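PDB 5IZD: D-glyceraldehyde dehydrogenase (NADP(+)) from Thermoplasma acidophilum, which oxidises D-glyceraldehyde to (R)-glycerate with NADP(+) in the non-phosphorylated Entner-Doudoroff pathway. Local coordinates for residues K22-V26 / G319-N323; I75-E81 / W183-K187; E89-P93 / W148-A152. Residue numbers count along the deposited sequence, not the author numbering.

Interaction 1 (K22-V26 / G319-N323)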
loop_
_atom_site.group_PDB
_atom_site.type_symbol
_atom_site.label_atom_id
_atom_site.label_comp_id
_atom_site.label_asym_id
_atom_site.label_seq_id
_atom_site.Cartn_x
_atom_site.Cartn_y
_atom_site.Cartn_z
ATOM N N LYS A 22 -9.570 -7.601 45.469
ATOM C CA LYS A 22 -8.973 -6.403 44.858
ATOM C C LYS A 22 -8.794 -5.325 45.932
ATOM O O LYS A 22 -9.764 -4.978 46.631
ATOM C CB LYS A 22 -9.897 -5.884 43.754
ATOM C CG LYS A 22 -9.735 -4.414 43.367
ATOM C CD LYS A 22 -8.417 -4.176 42.739
ATOM C CE LYS A 22 -8.257 -2.690 42.468
ATOM N NZ LYS A 22 -6.808 -2.378 42.198
ATOM N N TYR A 23 -7.571 -4.836 46.065
ATOM C CA TYR A 23 -7.167 -3.715 46.930
ATOM C C TYR A 23 -7.165 -2.356 46.269
ATOM O O TYR A 23 -6.745 -2.215 45.077
ATOM C CB TYR A 23 -5.740 -3.956 47.454
ATOM C CG TYR A 23 -5.710 -5.050 48.478
ATOM C CD1 TYR A 23 -5.683 -6.394 48.109
ATOM C CD2 TYR A 23 -5.790 -4.737 49.844
ATOM C CE1 TYR A 23 -5.704 -7.411 49.095
ATOM C CE2 TYR A 23 -5.774 -5.723 50.796
ATOM C CZ TYR A 23 -5.724 -7.047 50.394
ATOM O OH TYR A 23 -5.763 -8.001 51.354
ATOM N N SER A 24 -7.618 -1.353 47.024
ATOM C CA SER A 24 -7.481 0.060 46.639
ATOM C C SER A 24 -6.038 0.526 46.810
ATOM O O SER A 24 -5.475 0.384 47.888
ATOM C CB SER A 24 -8.353 0.964 47.507
ATOM O OG SER A 24 -8.005 2.337 47.339
ATOM N N PRO A 25 -5.468 1.151 45.784
ATOM C CA PRO A 25 -4.114 1.695 45.996
ATOM C C PRO A 25 -4.103 3.013 46.747
ATOM O O PRO A 25 -3.047 3.467 47.142
ATOM C CB PRO A 25 -3.575 1.886 44.556
ATOM C CG PRO A 25 -4.761 2.105 43.751
ATOM C CD PRO A 25 -5.827 1.199 44.353
ATOM N N VAL A 26 -5.284 3.604 46.913
ATOM C CA VAL A 26 -5.451 4.881 47.592
ATOM C C VAL A 26 -5.544 4.673 49.084
ATOM O O VAL A 26 -4.982 5.450 49.822
ATOM C CB VAL A 26 -6.707 5.615 47.026
ATOM C CG1 VAL A 26 -7.043 6.872 47.781
ATOM C CG2 VAL A 26 -6.506 5.952 45.552
ATOM N N GLY A 319 -0.994 10.095 41.218
ATOM C CA GLY A 319 -1.583 9.017 41.998
ATOM C C GLY A 319 -0.614 8.056 42.651
ATOM O O GLY A 319 0.600 8.227 42.584
ATOM N N PRO A 320 -1.154 7.022 43.290
ATOM C CA PRO A 320 -0.339 6.012 43.930
ATOM C C PRO A 320 0.156 4.950 42.970
ATOM O O PRO A 320 -0.382 4.799 41.854
ATOM C CB PRO A 320 -1.336 5.378 44.946
ATOM C CG PRO A 320 -2.633 5.473 44.209
ATOM C CD PRO A 320 -2.585 6.830 43.597
ATOM N N LEU A 321 1.151 4.193 43.422
ATOM C CA LEU A 321 1.487 2.922 42.756
ATOM C C LEU A 321 0.339 1.904 42.932
ATOM O O LEU A 321 -0.407 1.969 43.911
ATOM C CB LEU A 321 2.793 2.361 43.289
ATOM C CG LEU A 321 3.969 3.358 43.280
ATOM C CD1 LEU A 321 5.184 2.762 43.979
ATOM C CD2 LEU A 321 4.266 3.742 41.890
ATOM N N ILE A 322 0.234 0.982 41.986
ATOM C CA ILE A 322 -0.852 0.027 41.900
ATOM C C ILE A 322 -1.042 -0.908 43.082
ATOM O O ILE A 322 -2.159 -1.232 43.416
ATOM C CB ILE A 322 -0.798 -0.787 40.572
ATOM C CG1 ILE A 322 -2.111 -1.567 40.304
ATOM C CG2 ILE A 322 0.467 -1.652 40.459
ATOM C CD1 ILE A 322 -3.313 -0.658 40.142
ATOM N N ASN A 323 0.031 -1.353 43.708
ATOM C CA ASN A 323 -0.111 -2.316 44.797
ATOM C C ASN A 323 1.076 -2.296 45.737
ATOM O O ASN A 323 2.077 -1.625 45.475
ATOM C CB ASN A 323 -0.421 -3.735 44.271
ATOM C CG ASN A 323 0.643 -4.266 43.315
ATOM O OD1 ASN A 323 1.837 -4.122 43.555
ATOM N ND2 ASN A 323 0.212 -4.876 42.238
HETATM O O HOH W 1 -4.253 -3.520 42.983
#

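Interaction 2 (I75-E81 / W183-K187)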
loop_
_atom_site.group_PDB
_atom_site.type_symbol
_atom_site.label_atom_id
_atom_site.label_comp_id
_atom_site.label_asym_id
_atom_site.label_seq_id
_atom_site.Cartn_x
_atom_site.Cartn_y
_atom_site.Cartn_z
ATOM N N ILE A 75 -20.531 3.394 25.511
ATOM C CA ILE A 75 -19.419 3.765 26.377
ATOM C C ILE A 75 -19.456 5.266 26.570
ATOM O O ILE A 75 -19.439 5.752 27.697
ATOM C CB ILE A 75 -18.067 3.235 25.825
ATOM C CG1 ILE A 75 -18.026 1.713 25.967
ATOM C CG2 ILE A 75 -16.888 3.853 26.551
ATOM C CD1 ILE A 75 -16.788 1.025 25.397
ATOM N N GLU A 76 -19.599 5.998 25.482
ATOM C CA GLU A 76 -19.641 7.475 25.509
ATOM C C GLU A 76 -20.779 8.040 26.378
ATOM O O GLU A 76 -20.573 8.938 27.182
ATOM C CB GLU A 76 -19.862 7.947 24.090
ATOM C CG GLU A 76 -19.365 9.320 23.709
ATOM C CD GLU A 76 -19.126 9.380 22.199
ATOM O OE1 GLU A 76 -19.853 8.708 21.367
ATOM O OE2 GLU A 76 -18.191 10.118 21.860
ATOM N N LYS A 77 -21.976 7.491 26.184
ATOM C CA LYS A 77 -23.165 7.900 26.918
ATOM C C LYS A 77 -22.991 7.721 28.442
ATOM O O LYS A 77 -23.459 8.531 29.216
ATOM C CB LYS A 77 -24.389 7.083 26.434
ATOM N N ASN A 78 -22.278 6.673 28.838
ATOM C CA ASN A 78 -22.131 6.271 30.237
ATOM C C ASN A 78 -20.713 6.395 30.753
ATOM O O ASN A 78 -20.364 5.732 31.733
ATOM C CB ASN A 78 -22.543 4.820 30.307
ATOM C CG ASN A 78 -23.989 4.620 29.971
ATOM O OD1 ASN A 78 -24.822 4.843 30.816
ATOM N ND2 ASN A 78 -24.295 4.197 28.736
ATOM N N ARG A 79 -19.905 7.198 30.061
ATOM C CA ARG A 79 -18.471 7.378 30.322
ATOM C C ARG A 79 -18.078 7.614 31.752
ATOM O O ARG A 79 -17.136 7.063 32.222
ATOM C CB ARG A 79 -17.805 8.382 29.390
ATOM C CG ARG A 79 -18.314 9.793 29.420
ATOM C CD ARG A 79 -17.468 10.688 28.543
ATOM N NE ARG A 79 -16.127 10.751 29.038
ATOM C CZ ARG A 79 -15.056 11.037 28.334
ATOM N NH1 ARG A 79 -13.899 11.078 28.934
ATOM N NH2 ARG A 79 -15.133 11.291 27.042
ATOM N N ALA A 80 -18.839 8.444 32.421
ATOM C CA ALA A 80 -18.648 8.711 33.837
ATOM C C ALA A 80 -18.459 7.450 34.698
ATOM O O ALA A 80 -17.602 7.439 35.574
ATOM C CB ALA A 80 -19.829 9.528 34.397
ATOM N N GLU A 81 -19.239 6.405 34.452
ATOM C CA GLU A 81 -19.113 5.168 35.225
ATOM C C GLU A 81 -17.703 4.543 35.046
ATOM O O GLU A 81 -17.059 4.069 35.992
ATOM C CB GLU A 81 -20.195 4.170 34.812
ATOM C CG GLU A 81 -21.630 4.589 35.161
ATOM C CD GLU A 81 -22.640 3.567 34.604
ATOM O OE1 GLU A 81 -22.201 2.544 33.999
ATOM O OE2 GLU A 81 -23.855 3.780 34.696
ATOM N N TRP A 183 -16.447 -3.871 32.691
ATOM C CA TRP A 183 -17.401 -2.833 32.301
ATOM C C TRP A 183 -17.416 -2.603 30.743
ATOM O O TRP A 183 -18.496 -2.519 30.110
ATOM C CB TRP A 183 -17.123 -1.565 33.084
ATOM C CG TRP A 183 -18.074 -0.447 32.868
ATOM C CD1 TRP A 183 -19.125 -0.133 33.653
ATOM C CD2 TRP A 183 -18.065 0.534 31.776
ATOM N NE1 TRP A 183 -19.773 0.977 33.154
ATOM C CE2 TRP A 183 -19.125 1.429 32.030
ATOM C CE3 TRP A 183 -17.257 0.750 30.672
ATOM C CZ2 TRP A 183 -19.430 2.498 31.176
ATOM C CZ3 TRP A 183 -17.532 1.848 29.802
ATOM C CH2 TRP A 183 -18.620 2.695 30.066
ATOM N N ILE A 184 -16.240 -2.598 30.147
ATOM C CA ILE A 184 -16.108 -2.464 28.697
ATOM C C ILE A 184 -16.732 -3.635 27.983
ATOM O O ILE A 184 -17.520 -3.430 27.070
ATOM C CB ILE A 184 -14.627 -2.286 28.284
ATOM C CG1 ILE A 184 -14.169 -0.907 28.741
ATOM C CG2 ILE A 184 -14.456 -2.398 26.775
ATOM C CD1 ILE A 184 -12.685 -0.746 28.817
ATOM N N VAL A 185 -16.425 -4.841 28.452
ATOM C CA VAL A 185 -16.985 -6.074 27.928
ATOM C C VAL A 185 -18.513 -6.041 27.928
ATOM O O VAL A 185 -19.143 -6.440 26.941
ATOM C CB VAL A 185 -16.466 -7.316 28.709
ATOM C CG1 VAL A 185 -17.260 -8.575 28.369
ATOM C CG2 VAL A 185 -14.973 -7.548 28.392
ATOM N N ARG A 186 -19.084 -5.584 29.037
ATOM C CA ARG A 186 -20.543 -5.491 29.188
ATOM C C ARG A 186 -21.082 -4.511 28.133
ATOM O O ARG A 186 -22.079 -4.820 27.498
ATOM C CB ARG A 186 -20.935 -5.105 30.621
ATOM C CG ARG A 186 -22.453 -5.069 30.937
ATOM C CD ARG A 186 -22.725 -4.886 32.433
ATOM N NE ARG A 186 -22.327 -6.060 33.238
ATOM C CZ ARG A 186 -23.070 -7.167 33.461
ATOM N NH1 ARG A 186 -24.304 -7.320 32.962
ATOM N NH2 ARG A 186 -22.567 -8.161 34.218
ATOM N N LYS A 187 -20.380 -3.399 27.859
ATOM C CA LYS A 187 -20.825 -2.486 26.801
ATOM C C LYS A 187 -20.834 -3.146 25.415
ATOM O O LYS A 187 -21.762 -2.947 24.650
ATOM C CB LYS A 187 -20.049 -1.157 26.828
ATOM C CG LYS A 187 -20.346 -0.325 28.074
ATOM C CD LYS A 187 -21.693 0.382 27.979
ATOM C CE LYS A 187 -22.105 0.956 29.327
ATOM N NZ LYS A 187 -22.593 -0.136 30.221
#

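Interaction 3 (E89-P93 / W148-A152). With NAP (NADP nicotinamide-adenine-dinucleotide phosphate), chain I.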
loop_
_atom_site.group_PDB
_atom_site.type_symbol
_atom_site.label_atom_id
_atom_site.label_comp_id
_atom_site.label_asym_id
_atom_site.label_seq_id
_atom_site.Cartn_x
_atom_site.Cartn_y
_atom_site.Cartn_z
ATOM N N GLU A 89 -10.075 1.841 41.052
ATOM C CA GLU A 89 -9.134 0.717 40.940
ATOM C C GLU A 89 -7.671 1.083 40.876
ATOM O O GLU A 89 -6.804 0.326 41.307
ATOM C CB GLU A 89 -9.458 -0.177 39.723
ATOM C CG GLU A 89 -10.776 -0.966 39.850
ATOM C CD GLU A 89 -10.883 -2.115 38.795
ATOM O OE1 GLU A 89 -11.336 -3.212 39.211
ATOM O OE2 GLU A 89 -10.505 -1.952 37.583
ATOM N N ASN A 90 -7.393 2.216 40.271
ATOM C CA ASN A 90 -6.014 2.629 39.989
ATOM C C ASN A 90 -5.586 3.854 40.794
ATOM O O ASN A 90 -4.414 4.064 40.956
ATOM C CB ASN A 90 -5.840 2.916 38.500
ATOM C CG ASN A 90 -5.893 1.657 37.636
ATOM O OD1 ASN A 90 -6.925 0.959 37.573
ATOM N ND2 ASN A 90 -4.785 1.344 36.975
ATOM N N GLY A 91 -6.535 4.646 41.308
ATOM C CA GLY A 91 -6.213 5.877 42.056
ATOM C C GLY A 91 -5.726 6.969 41.119
ATOM O O GLY A 91 -5.126 7.936 41.579
ATOM N N LYS A 92 -5.988 6.845 39.809
ATOM C CA LYS A 92 -5.555 7.874 38.835
ATOM C C LYS A 92 -6.168 9.244 39.101
ATOM O O LYS A 92 -7.372 9.342 39.421
ATOM C CB LYS A 92 -5.954 7.518 37.404
ATOM C CG LYS A 92 -5.339 6.245 36.877
ATOM C CD LYS A 92 -5.092 6.269 35.371
ATOM C CE LYS A 92 -4.636 4.886 34.954
ATOM N NZ LYS A 92 -4.215 4.879 33.560
ATOM N N PRO A 93 -5.362 10.312 38.962
ATOM C CA PRO A 93 -6.010 11.626 38.989
ATOM C C PRO A 93 -7.154 11.764 37.966
ATOM O O PRO A 93 -7.079 11.176 36.858
ATOM C CB PRO A 93 -4.861 12.559 38.649
ATOM C CG PRO A 93 -3.663 11.893 39.246
ATOM C CD PRO A 93 -3.897 10.458 38.888
ATOM N N TRP A 148 -2.403 -3.642 34.062
ATOM C CA TRP A 148 -3.168 -2.835 35.024
ATOM C C TRP A 148 -2.975 -1.337 34.796
ATOM O O TRP A 148 -3.793 -0.527 35.313
ATOM C CB TRP A 148 -2.786 -3.173 36.496
ATOM C CG TRP A 148 -1.292 -3.236 36.732
ATOM C CD1 TRP A 148 -0.520 -4.348 36.712
ATOM C CD2 TRP A 148 -0.408 -2.132 36.928
ATOM N NE1 TRP A 148 0.789 -4.019 36.933
ATOM C CE2 TRP A 148 0.882 -2.651 37.049
ATOM C CE3 TRP A 148 -0.592 -0.768 37.052
ATOM C CZ2 TRP A 148 2.022 -1.823 37.267
ATOM C CZ3 TRP A 148 0.529 0.060 37.235
ATOM C CH2 TRP A 148 1.815 -0.477 37.373
ATOM N N ASN A 149 -1.915 -0.945 34.094
ATOM C CA ASN A 149 -1.535 0.448 34.088
ATOM C C ASN A 149 -2.471 1.350 33.275
ATOM O O ASN A 149 -2.754 2.472 33.707
ATOM C CB ASN A 149 -0.069 0.596 33.740
ATOM C CG ASN A 149 0.249 0.244 32.264
ATOM O OD1 ASN A 149 -0.418 -0.590 31.631
ATOM N ND2 ASN A 149 1.247 0.922 31.709
ATOM N N PHE A 150 -2.967 0.857 32.117
ATOM C CA PHE A 150 -4.008 1.518 31.322
ATOM C C PHE A 150 -5.086 0.473 31.135
ATOM O O PHE A 150 -5.286 -0.084 30.020
ATOM C CB PHE A 150 -3.463 2.081 30.007
ATOM C CG PHE A 150 -2.483 3.196 30.236
ATOM C CD1 PHE A 150 -2.945 4.487 30.528
ATOM C CD2 PHE A 150 -1.141 2.931 30.342
ATOM C CE1 PHE A 150 -2.057 5.515 30.870
ATOM C CE2 PHE A 150 -0.253 3.940 30.702
ATOM C CZ PHE A 150 -0.707 5.234 30.962
ATOM N N PRO A 151 -5.814 0.207 32.227
ATOM C CA PRO A 151 -6.680 -0.943 32.263
ATOM C C PRO A 151 -7.944 -0.837 31.388
ATOM O O PRO A 151 -8.692 -1.829 31.296
ATOM C CB PRO A 151 -7.076 -1.025 33.766
ATOM C CG PRO A 151 -7.125 0.422 34.192
ATOM C CD PRO A 151 -5.991 1.075 33.413
ATOM N N ALA A 152 -8.282 0.349 30.880
ATOM C CA ALA A 152 -9.426 0.512 29.981
ATOM C C ALA A 152 -8.879 0.723 28.551
ATOM O O ALA A 152 -9.349 0.084 27.605
ATOM C CB ALA A 152 -10.278 1.684 30.401
HETATM P PA NAP I . 2.396 -8.735 33.900
HETATM O O1A NAP I . 2.703 -9.812 34.894
HETATM O O2A NAP I . 3.229 -8.671 32.637
HETATM O O5B NAP I . 0.811 -8.836 33.518
HETATM C C5B NAP I . 0.259 -8.583 32.206
HETATM C C4B NAP I . -0.884 -9.570 31.903
HETATM O O4B NAP I . -0.352 -10.897 31.725
HETATM C C3B NAP I . -1.893 -9.696 33.062
HETATM O O3B NAP I . -3.214 -9.963 32.521
HETATM C C2B NAP I . -1.381 -10.888 33.822
HETATM O O2B NAP I . -2.337 -11.465 34.707
HETATM C C1B NAP I . -0.977 -11.795 32.692
HETATM N N9A NAP I . -0.056 -12.885 33.048
HETATM C C8A NAP I . 0.777 -12.983 34.120
HETATM N N7A NAP I . 1.445 -14.116 34.127
HETATM C C5A NAP I . 1.028 -14.765 32.960
HETATM C C6A NAP I . 1.371 -15.993 32.392
HETATM N N6A NAP I . 2.271 -16.823 32.934
HETATM N N1A NAP I . 0.779 -16.349 31.233
HETATM C C2A NAP I . -0.142 -15.531 30.692
HETATM N N3A NAP I . -0.541 -14.348 31.178
HETATM C C4A NAP I . 0.106 -14.024 32.321
HETATM O O3 NAP I . 2.505 -7.346 34.662
HETATM P PN NAP I . 2.864 -7.018 36.197
HETATM O O1N NAP I . 1.788 -7.573 37.113
HETATM O O2N NAP I . 3.057 -5.531 36.359
HETATM O O5D NAP I . 4.199 -7.762 36.452
HETATM P P2B NAP I . -2.161 -11.217 36.338
HETATM O O1X NAP I . -3.282 -12.028 37.006
HETATM O O2X NAP I . -2.350 -9.800 36.607
HETATM O O3X NAP I . -0.830 -11.722 36.785
#

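Interaction 1 (K22-V26 / G319-N323)
Lys-22 is the second-last residue of strand 19-23; its CA-to-CB bond runs sideways, and the end of its side chain bends nearer the loop that precedes helix 324-339. Its NZ hydrogen-bonds to the backbone O of Asp-176 and of Glu-89, and more weakly to Tyr-23 O at 2.9 Å. A water accepts from Lys-22 NZ at 2.9 Å and donates to Ile-322 O at 3.1 Å, while Lys-22 NZ stays 4.4 Å from Ile-322 CD1. After Tyr-23 the chain leaves the strand, and Val-26 N donates to Ser-24 OG at 3.0 Å, an ST turn; the CA-to-CB bond of Ser-24 points away from residues 319-323. Pro-25 does most of the touching. Its CB lies 3.2 Å from Leu-321 O and 3.7 Å from Pro-320 CG, and Pro-25 O comes within 3.4 Å of Pro-320 CB, so the two proline rings and adjoining carbonyls pack together. Val-26 adds CG2 against Pro-320 CG at 4.1 Å. The side chain of Ile-322, about 6 Å from the bound NADP, also touches Trp-148, which binds that cofactor. Direct contact is thus apolar or carbonyl-to-carbon, and polar linkage is indirect, through the water and the backbone of Tyr-361, which bonds to both Pro-25 and Leu-321: fit rather than direct hydrogen bonding joins strand end and loop beside the cofactor site.

Interaction 2 (I75-E81 / W183-K187)
Two stretches of helix face each other here, one of them interrupted. Residues 75-81 span the junction of helix 39-77 and helix 79-90: Asn-78 leaves helical geometry with phi/psi of -115/20°, and the backbone bonds Asn-78 N to Ile-75 O (3.2 Å) and Arg-79 N to Glu-76 O (3.4 Å) are weak. Residues 183-187 lie within helix 178-190. The backbones are closer at one end, where the CA atoms of Ile-75 and Lys-187 are 6.4 Å apart, than at the other, where those of Glu-81 and Trp-183 are 8.7 Å apart. The Trp-183 indole lies across the gap, from Ile-75 to Glu-81. Ile-75 CG1 packs 3.9 Å from Trp-183 CZ3 and 3.6 Å from Lys-187 CB, with Ile-75 CD1 4.4 Å from Ile-184 CG2. Asn-78 O, at the break, approaches Trp-183 CZ2 to 3.4 Å. At the solvent-facing margin Trp-183 NE1 donates to Glu-81 OE1 at 3.0 Å and 166°, nearly straight and close to the ring plane. Asn-78 ND2 bonds back to Leu-74 O of the preceding helix, and Lys-187 NZ pairs with Glu-190 of its own helix. Leu-82 and Ile-85 of helix 79-90 also touch the indole. The arrangement is helix-to-helix packing in the aldehyde dehydrogenase fold: helices 39-77 and 79-90, joined at the break at Asn-78, pack on helix 178-190, whose Val-185 touches Leu-198 and Phe-200 of strand 198-200 in the parallel-stranded part of the cofactor-binding sheet.

Interaction 3 (E89-P93 / W148-A152)
The segment 148-152 belongs to the loop between strand 130-145 and helix 153-164 of the cofactor-binding domain of the aldehyde dehydrogenase fold, and residues 89-93, where helix 79-90 ends, donate hydrogen bonds to its backbone. Two such bonds cross, each from a side chain to a main-chain carbonyl: Asn-90 ND2 to Trp-148 O at 2.7 Å, and Lys-92 NZ to Asn-149 O at 2.8 Å. The charge of Lys-92 has its own partner, a salt bridge to Glu-100. Packing fills the rest. Asn-90 OD1 sits 3.4 Å from Pro-151 CG, and Lys-92 NZ lies 3.3 Å from Phe-150 CD1. Gly-91, with a phi of 73°, turns the chain out of the helix between the two donors. Both acceptor carbonyls belong to residues with functional side chains. Asn-149, by similarity the transition-state stabiliser, points its CA-to-CB bond away from residues 89-93; its ND2 bonds to Gln-279 O and to the sulfinoalanine at position 281, by similarity the active-site cysteine. For cofactor binding, Trp-148 NE1 donates to the NADP phosphate oxygen O2N, at 2.8 Å and 154°.

All three contacts are largely buried, and interactions 2 and 3 are nested within the chain loop closed by interaction 1. Interactions 1 and 3 adjoin, their centres 9 Å apart: Pro-320 CD lies 3.4 Å from Gly-91 O, and Pro-25 CG 3.4 Å from Asn-90 O. Interactions 2 and 3 share helix 79-90, using its start and its end, and meet where Ile-184 CD1 lies 3.6 Å from Ala-152 O. Interactions 1 and 2 do not touch. Chemistry changes with place: interaction 3, deepest and at the cofactor, relies on side-chain-to-carbonyl bonds; interaction 1 on prolines and a water; interaction 2 on an indole with an exposed glutamate at its margin.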